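Local coordinates for membrane lipoprotein family protein (Aeropyrum pernix, PDB 4PEV) that binds adenosine in a pocket and probably serves as the solute-binding component of an ABC transporter for nucleosides, at residues G192-P197 with W224-R229. Sequence-based numbering, arbitrary orientation.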
loop_
_atom_site.group_PDB
_atom_site.type_symbol
_atom_site.label_atom_id
_atom_site.label_comp_id
_atom_site.label_asym_id
_atom_site.label_seq_id
_atom_site.Cartn_x
_atom_site.Cartn_y
_atom_site.Cartn_z
ATOM N N GLY C 192 -1.613 -9.508 3.053
ATOM C CA GLY C 192 -0.478 -10.404 2.903
ATOM C C GLY C 192 -0.027 -10.905 4.255
ATOM O O GLY C 192 -0.790 -11.540 4.973
HETATM N N MSE C 193 1.212 -10.593 4.615
HETATM C CA MSE C 193 1.807 -11.109 5.845
HETATM C C MSE C 193 1.458 -10.274 7.039
HETATM O O MSE C 193 1.242 -9.057 6.935
HETATM C CB MSE C 193 3.322 -11.109 5.731
HETATM C CG MSE C 193 3.818 -11.965 4.576
HETATM SE SE MSE C 193 5.793 -11.953 4.603
HETATM C CE MSE C 193 5.985 -13.364 5.988
ATOM N N ASP C 194 1.426 -10.928 8.199
ATOM C CA ASP C 194 1.143 -10.256 9.456
ATOM C C ASP C 194 2.385 -9.526 9.990
ATOM O O ASP C 194 3.152 -10.066 10.789
ATOM C CB ASP C 194 0.632 -11.272 10.470
ATOM C CG ASP C 194 0.070 -10.614 11.708
ATOM O OD1 ASP C 194 0.556 -9.506 12.075
ATOM O OD2 ASP C 194 -0.868 -11.212 12.297
ATOM N N ILE C 195 2.560 -8.286 9.554
ATOM C CA ILE C 195 3.741 -7.506 9.880
ATOM C C ILE C 195 3.359 -6.049 10.124
ATOM O O ILE C 195 2.263 -5.646 9.735
ATOM C CB ILE C 195 4.760 -7.603 8.744
ATOM C CG1 ILE C 195 4.135 -7.216 7.393
ATOM C CG2 ILE C 195 5.297 -9.023 8.655
ATOM C CD1 ILE C 195 5.170 -6.830 6.356
ATOM N N PRO C 196 4.260 -5.257 10.760
ATOM C CA PRO C 196 3.959 -3.891 11.209
ATOM C C PRO C 196 3.297 -2.947 10.227
ATOM O O PRO C 196 2.353 -2.274 10.622
ATOM C CB PRO C 196 5.324 -3.357 11.650
ATOM C CG PRO C 196 5.980 -4.562 12.215
ATOM C CD PRO C 196 5.576 -5.687 11.287
ATOM N N PRO C 197 3.758 -2.889 8.967
ATOM C CA PRO C 197 3.084 -1.949 8.056
ATOM C C PRO C 197 1.623 -2.306 7.875
ATOM O O PRO C 197 0.762 -1.421 7.878
ATOM C CB PRO C 197 3.831 -2.109 6.745
ATOM C CG PRO C 197 5.125 -2.783 7.101
ATOM C CD PRO C 197 4.828 -3.638 8.290
ATOM N N TRP C 224 -11.187 -8.664 7.838
ATOM C CA TRP C 224 -9.796 -8.545 7.466
ATOM C C TRP C 224 -9.164 -9.920 7.521
ATOM O O TRP C 224 -9.204 -10.567 8.555
ATOM C CB TRP C 224 -9.107 -7.623 8.442
ATOM C CG TRP C 224 -7.681 -7.449 8.192
ATOM C CD1 TRP C 224 -6.679 -8.308 8.527
ATOM C CD2 TRP C 224 -7.062 -6.329 7.569
ATOM N NE1 TRP C 224 -5.467 -7.782 8.164
ATOM C CE2 TRP C 224 -5.672 -6.567 7.569
ATOM C CE3 TRP C 224 -7.548 -5.147 7.006
ATOM C CZ2 TRP C 224 -4.756 -5.670 7.021
ATOM C CZ3 TRP C 224 -6.640 -4.252 6.469
ATOM C CH2 TRP C 224 -5.253 -4.519 6.483
ATOM N N THR C 225 -8.587 -10.357 6.405
ATOM C CA THR C 225 -7.923 -11.650 6.317
ATOM C C THR C 225 -6.453 -11.546 5.896
ATOM O O THR C 225 -6.133 -11.116 4.772
ATOM C CB THR C 225 -8.657 -12.569 5.328
ATOM O OG1 THR C 225 -10.057 -12.530 5.611
ATOM C CG2 THR C 225 -8.145 -14.012 5.439
ATOM N N TYR C 226 -5.562 -11.945 6.806
ATOM C CA TYR C 226 -4.182 -12.240 6.449
ATOM C C TYR C 226 -4.131 -13.553 5.672
ATOM O O TYR C 226 -4.628 -14.568 6.143
ATOM C CB TYR C 226 -3.321 -12.349 7.691
ATOM C CG TYR C 226 -3.057 -11.022 8.337
ATOM C CD1 TYR C 226 -2.296 -10.044 7.678
ATOM C CD2 TYR C 226 -3.559 -10.729 9.599
ATOM C CE1 TYR C 226 -2.038 -8.819 8.267
ATOM C CE2 TYR C 226 -3.316 -9.511 10.195
ATOM C CZ TYR C 226 -2.558 -8.554 9.533
ATOM O OH TYR C 226 -2.320 -7.333 10.143
ATOM N N THR C 227 -3.560 -13.506 4.470
ATOM C CA THR C 227 -3.268 -14.698 3.680
ATOM C C THR C 227 -1.906 -15.256 4.052
ATOM O O THR C 227 -1.660 -16.449 3.901
ATOM C CB THR C 227 -3.197 -14.391 2.180
ATOM O OG1 THR C 227 -2.092 -13.508 1.932
ATOM C CG2 THR C 227 -4.494 -13.776 1.692
ATOM N N GLY C 228 -1.012 -14.383 4.493
ATOM C CA GLY C 228 0.302 -14.798 4.960
ATOM C C GLY C 228 1.387 -14.696 3.904
ATOM O O GLY C 228 2.569 -14.907 4.189
ATOM N N ARG C 229 0.999 -14.378 2.678
ATOM C CA ARG C 229 1.948 -14.304 1.590
ATOM C C ARG C 229 1.710 -13.004 0.827
ATOM O O ARG C 229 0.616 -12.449 0.873
ATOM C CB ARG C 229 1.824 -15.577 0.735
ATOM C CG ARG C 229 2.436 -16.800 1.446
ATOM C CD ARG C 229 2.182 -18.177 0.824
ATOM N NE ARG C 229 2.606 -18.278 -0.578
ATOM C CZ ARG C 229 3.871 -18.303 -1.010
ATOM N NH1 ARG C 229 4.888 -18.241 -0.160
ATOM N NH2 ARG C 229 4.127 -18.390 -2.314
#
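The carboxylate of D194 lies nearly flat against the phenol ring of Y226, the two planes 14° apart, with OD2 3.6 Å from CE2 of Y226. D194 CA lies over the same ring, 4.0 Å from its centroid, in a CH-pi contact, and CG, anti to the backbone N (chi1 -169°), carries the carboxylate along the ring. W224 NE1 sits over the opposite face, offset toward the rim, while G192 O meets the ring edge 3.4 Å from Y226 CD1. That carbonyl also accepts a hydrogen bond from G228 N (2.9 Å), which approaches from above the carbonyl plane. Further along, M193 CG lies 3.2 Å from G228 O. T227 OG1 closes an ST turn by accepting from R229 N and is also hydrogen-bonded to A191 O. D194 OD1 accepts from W199 NE1, OD2 is hydrogen-bonded to H401 NE2, and the hydroxyls of Y226 and Y404 are hydrogen-bonded to each other. An alanine in place of Y226 would probably leave a gap between D194 and W224 and Y404 OH without this partner. The contact joins the loop between strand 186-191 and helix 196-214 to the end of edge strand 222-226, within one beta-alpha-beta unit; M193 touches F230 of the adenosine site, and P197 touches adenosine itself.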